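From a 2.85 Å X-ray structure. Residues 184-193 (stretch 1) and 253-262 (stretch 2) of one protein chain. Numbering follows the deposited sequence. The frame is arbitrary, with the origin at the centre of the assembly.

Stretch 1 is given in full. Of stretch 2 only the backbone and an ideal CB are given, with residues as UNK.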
# COMPACT_ATOMS: atom_id res chain seq x y z
N TYR A 184 11.97 -22.86 -10.11
CA TYR A 184 12.82 -21.78 -10.56
C TYR A 184 13.15 -20.86 -9.40
O TYR A 184 14.31 -20.55 -9.15
CB TYR A 184 12.15 -20.99 -11.69
CG TYR A 184 12.03 -21.72 -13.01
CD1 TYR A 184 11.08 -21.32 -13.96
CD2 TYR A 184 12.85 -22.79 -13.33
CE1 TYR A 184 10.97 -21.98 -15.19
CE2 TYR A 184 12.75 -23.45 -14.54
CZ TYR A 184 11.80 -23.04 -15.47
OH TYR A 184 11.70 -23.70 -16.68
N LYS A 185 12.11 -20.45 -8.68
CA LYS A 185 12.25 -19.55 -7.53
C LYS A 185 13.13 -20.18 -6.48
O LYS A 185 13.91 -19.50 -5.81
CB LYS A 185 10.89 -19.21 -6.93
CG LYS A 185 10.02 -18.35 -7.82
CD LYS A 185 8.69 -18.04 -7.16
CE LYS A 185 8.18 -16.67 -7.59
NZ LYS A 185 7.14 -16.13 -6.65
N ARG A 186 13.01 -21.50 -6.34
CA ARG A 186 13.73 -22.22 -5.32
C ARG A 186 15.22 -22.32 -5.65
O ARG A 186 16.07 -22.25 -4.76
CB ARG A 186 13.13 -23.60 -5.10
CG ARG A 186 13.22 -24.02 -3.66
CD ARG A 186 12.75 -25.43 -3.42
NE ARG A 186 13.39 -25.94 -2.22
CZ ARG A 186 14.41 -26.80 -2.21
NH1 ARG A 186 14.89 -27.29 -3.34
NH2 ARG A 186 14.93 -27.18 -1.05
N GLU A 187 15.52 -22.46 -6.94
CA GLU A 187 16.91 -22.52 -7.39
C GLU A 187 17.56 -21.15 -7.44
O GLU A 187 18.77 -21.03 -7.24
CB GLU A 187 17.00 -23.24 -8.73
CG GLU A 187 16.92 -24.76 -8.56
CD GLU A 187 17.06 -25.52 -9.87
OE1 GLU A 187 16.35 -25.17 -10.86
OE2 GLU A 187 17.87 -26.48 -9.90
N LEU A 188 16.76 -20.13 -7.71
CA LEU A 188 17.23 -18.75 -7.64
C LEU A 188 17.60 -18.40 -6.21
O LEU A 188 18.61 -17.74 -5.99
CB LEU A 188 16.19 -17.76 -8.20
CG LEU A 188 16.58 -16.28 -8.18
CD1 LEU A 188 17.67 -15.94 -9.18
CD2 LEU A 188 15.39 -15.39 -8.40
N LYS A 189 16.82 -18.86 -5.24
CA LYS A 189 17.14 -18.59 -3.84
C LYS A 189 18.41 -19.29 -3.40
O LYS A 189 19.19 -18.74 -2.63
CB LYS A 189 15.99 -18.95 -2.89
CG LYS A 189 16.15 -18.32 -1.51
CD LYS A 189 15.27 -18.99 -0.45
CE LYS A 189 15.60 -18.45 0.95
NZ LYS A 189 15.61 -16.95 1.01
N MET A 190 18.63 -20.51 -3.90
CA MET A 190 19.88 -21.22 -3.65
C MET A 190 21.07 -20.42 -4.18
O MET A 190 22.07 -20.26 -3.48
CB MET A 190 19.83 -22.62 -4.26
CG MET A 190 19.35 -23.69 -3.28
SD MET A 190 18.78 -25.23 -4.07
CE MET A 190 20.30 -25.87 -4.80
N LEU A 191 20.95 -19.92 -5.41
CA LEU A 191 21.97 -19.07 -6.01
C LEU A 191 22.24 -17.83 -5.18
O LEU A 191 23.39 -17.54 -4.83
CB LEU A 191 21.57 -18.63 -7.41
CG LEU A 191 22.04 -19.43 -8.64
CD1 LEU A 191 21.88 -18.55 -9.87
CD2 LEU A 191 23.49 -19.92 -8.53
N TYR A 192 21.16 -17.11 -4.88
CA TYR A 192 21.22 -15.86 -4.14
C TYR A 192 21.98 -15.99 -2.82
O TYR A 192 22.89 -15.21 -2.53
CB TYR A 192 19.80 -15.33 -3.90
CG TYR A 192 19.76 -14.09 -3.05
CD1 TYR A 192 20.05 -12.84 -3.60
CD2 TYR A 192 19.46 -14.16 -1.69
CE1 TYR A 192 20.04 -11.70 -2.82
CE2 TYR A 192 19.45 -13.02 -0.90
CZ TYR A 192 19.74 -11.79 -1.48
OH TYR A 192 19.73 -10.65 -0.72
N GLU A 193 21.63 -17.01 -2.03
CA GLU A 193 22.25 -17.21 -0.73
C GLU A 193 23.76 -17.38 -0.84
O GLU A 193 24.50 -16.98 0.06
CB GLU A 193 21.61 -18.39 0.01
CG GLU A 193 20.13 -18.19 0.42
CD GLU A 193 19.90 -17.02 1.38
OE1 GLU A 193 20.78 -16.75 2.22
OE2 GLU A 193 18.82 -16.38 1.31
N UNK A 253 12.44 -6.68 1.94
CA UNK A 253 12.70 -6.07 0.64
C UNK A 253 13.32 -7.07 -0.33
O UNK A 253 12.81 -7.29 -1.42
CB UNK A 253 13.62 -4.86 0.80
N UNK A 254 14.41 -7.70 0.09
CA UNK A 254 15.09 -8.68 -0.75
C UNK A 254 14.29 -9.95 -0.96
O UNK A 254 14.43 -10.61 -2.00
CB UNK A 254 16.45 -9.03 -0.14
N UNK A 255 13.42 -10.27 0.00
CA UNK A 255 12.49 -11.38 -0.10
C UNK A 255 11.51 -11.14 -1.25
O UNK A 255 11.24 -12.03 -2.05
CB UNK A 255 11.74 -11.57 1.22
N UNK A 256 10.98 -9.93 -1.33
CA UNK A 256 10.08 -9.59 -2.41
C UNK A 256 10.81 -9.52 -3.75
O UNK A 256 10.25 -9.82 -4.80
CB UNK A 256 9.39 -8.26 -2.11
N UNK A 257 12.08 -9.13 -3.71
CA UNK A 257 12.89 -8.96 -4.91
C UNK A 257 13.28 -10.32 -5.50
O UNK A 257 13.20 -10.52 -6.71
CB UNK A 257 14.14 -8.14 -4.59
N UNK A 258 13.67 -11.25 -4.64
CA UNK A 258 14.27 -12.50 -5.08
C UNK A 258 13.30 -13.69 -5.03
O UNK A 258 13.07 -14.36 -6.05
CB UNK A 258 15.50 -12.80 -4.22
N UNK A 259 12.74 -13.96 -3.85
CA UNK A 259 11.88 -15.12 -3.64
C UNK A 259 10.52 -15.00 -4.35
O UNK A 259 10.02 -15.99 -4.88
CB UNK A 259 11.66 -15.32 -2.14
N UNK A 260 9.92 -13.81 -4.36
CA UNK A 260 8.60 -13.66 -4.97
C UNK A 260 8.58 -12.79 -6.19
O UNK A 260 7.57 -12.73 -6.89
CB UNK A 260 7.62 -13.09 -3.95
N UNK A 261 9.68 -12.09 -6.45
CA UNK A 261 9.80 -11.24 -7.63
C UNK A 261 8.65 -10.23 -7.77
O UNK A 261 8.14 -9.93 -8.87
CB UNK A 261 9.87 -12.12 -8.88
N UNK A 262 8.24 -9.69 -6.63
CA UNK A 262 7.14 -8.75 -6.60
C UNK A 262 7.61 -7.33 -6.28
O UNK A 262 7.86 -6.98 -5.12
CB UNK A 262 6.10 -9.20 -5.58

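Position 253 lies on a helix, and its ideal CB has nothing of stretch 1 within 5.5 Å. Stretch 1 sets no demand here, and many helix-compatible residues would fit. The residue is Y253, which makes no contact with it.

Position 254 points its CB toward stretch 1. The ideal CB lies 3.7 Å from Y192 OH, which leaves little room directly ahead. A small side chain would suit, or a larger one whose chi1 carries it to the side of the hydroxyl. The residue is Y254. Its chi1 is m, and Y192 OH to Y254 CB is 3.7 Å.

Positions 255, 256 and 257 have no part of stretch 1 within 5.5 Å of their ideal CB atoms, so many helix-compatible residues would fit; they are Q255, E256 and L257.

Position 258 points toward stretch 1. Its ideal CB lies 4.6 Å from Y192 CD1 and 4.9 Å from L188 CD2. A ring and a leucine offer an apolar site, so isoleucine, leucine, valine or methionine would suit. The residue is I258. Its CG1 sits over one face of the Y192 ring, 4.1 Å from the centroid, in a CH-pi contact. I258 CG2 meets L188 CD2 at 4.2 Å.

Position 259 directs its CB away, yet the ideal CB is 5.3 Å from K189 NZ. K189 NZ forms a salt bridge with E193 OE2 at 3.3 Å. A long side chain with an acceptor could bring its end nearer that lysine; glutamine or glutamate would serve. The residue is Q259, whose extended chain brings OE1 to 4.2 Å from K189 NZ, without a hydrogen bond between them. K185 NZ makes a weak hydrogen bond to Q259 O at 3.4 Å.

Position 260 points away overall, but its ideal CB is 4.1 Å from K185 NZ, so the space beside it is tight. A compact side chain, or one that leads away, would suit. The residue is T260. K185 NZ makes a weak hydrogen bond to T260 O at 3.4 Å, while T260 OG1 donates to E256 OE1 at 2.9 Å.

Position 261 has positive phi, 54°, which favours glycine, asparagine or aspartate. Its CB points toward stretch 1. The residue is N261. N261 ND2 donates to L257 O at 2.8 Å, tying the turn to the helix, and N261 OD1 lies 3.9 Å from K185 CE.

Position 262 has no stretch 1 atom near its CB. Stretch 1 sets no demand, and many residues would fit. The residue is N262, at the N-cap of a helix that follows; its side chain caps a backbone N just past the stretch.

Stretch 2, residues 253-262: YYQELIQTNN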
# COMPACT_ATOMS: atom_id res chain seq x y z
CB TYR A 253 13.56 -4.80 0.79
CG TYR A 253 13.94 -4.16 -0.53
CD1 TYR A 253 13.03 -3.38 -1.25
CD2 TYR A 253 15.22 -4.32 -1.05
CE1 TYR A 253 13.38 -2.79 -2.46
CE2 TYR A 253 15.59 -3.73 -2.26
CZ TYR A 253 14.66 -2.97 -2.96
OH TYR A 253 15.03 -2.41 -4.15
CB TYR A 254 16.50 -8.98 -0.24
CG TYR A 254 17.42 -7.80 -0.45
CD1 TYR A 254 17.86 -7.03 0.63
CD2 TYR A 254 17.83 -7.42 -1.73
CE1 TYR A 254 18.69 -5.94 0.45
CE2 TYR A 254 18.66 -6.33 -1.92
CZ TYR A 254 19.09 -5.59 -0.83
OH TYR A 254 19.92 -4.52 -1.01
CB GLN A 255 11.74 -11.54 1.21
CG GLN A 255 10.74 -12.67 1.22
CD GLN A 255 9.99 -12.77 2.53
OE1 GLN A 255 10.60 -12.79 3.60
NE2 GLN A 255 8.67 -12.85 2.44
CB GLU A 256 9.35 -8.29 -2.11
CG GLU A 256 8.50 -8.35 -0.85
CD GLU A 256 7.48 -9.48 -0.86
OE1 GLU A 256 6.78 -9.68 -1.88
OE2 GLU A 256 7.36 -10.18 0.17
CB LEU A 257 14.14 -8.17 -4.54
CG LEU A 257 14.47 -6.91 -5.34
CD1 LEU A 257 13.31 -5.94 -5.33
CD2 LEU A 257 15.69 -6.25 -4.75
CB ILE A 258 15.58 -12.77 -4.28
CG1 ILE A 258 16.67 -11.78 -4.71
CG2 ILE A 258 16.06 -14.22 -4.44
CD1 ILE A 258 16.93 -11.70 -6.23
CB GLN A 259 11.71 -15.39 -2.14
CG GLN A 259 10.68 -16.46 -1.75
CD GLN A 259 10.55 -16.61 -0.23
OE1 GLN A 259 11.43 -17.18 0.43
NE2 GLN A 259 9.44 -16.09 0.32
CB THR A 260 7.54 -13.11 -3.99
OG1 THR A 260 7.78 -11.72 -3.73
CG2 THR A 260 7.56 -13.89 -2.70
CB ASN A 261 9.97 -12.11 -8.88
CG ASN A 261 11.10 -13.13 -8.73
OD1 ASN A 261 10.94 -14.30 -9.05
ND2 ASN A 261 12.25 -12.67 -8.22
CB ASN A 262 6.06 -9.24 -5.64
CG ASN A 262 4.82 -8.38 -5.67
OD1 ASN A 262 4.73 -7.37 -6.38
ND2 ASN A 262 3.84 -8.77 -4.88
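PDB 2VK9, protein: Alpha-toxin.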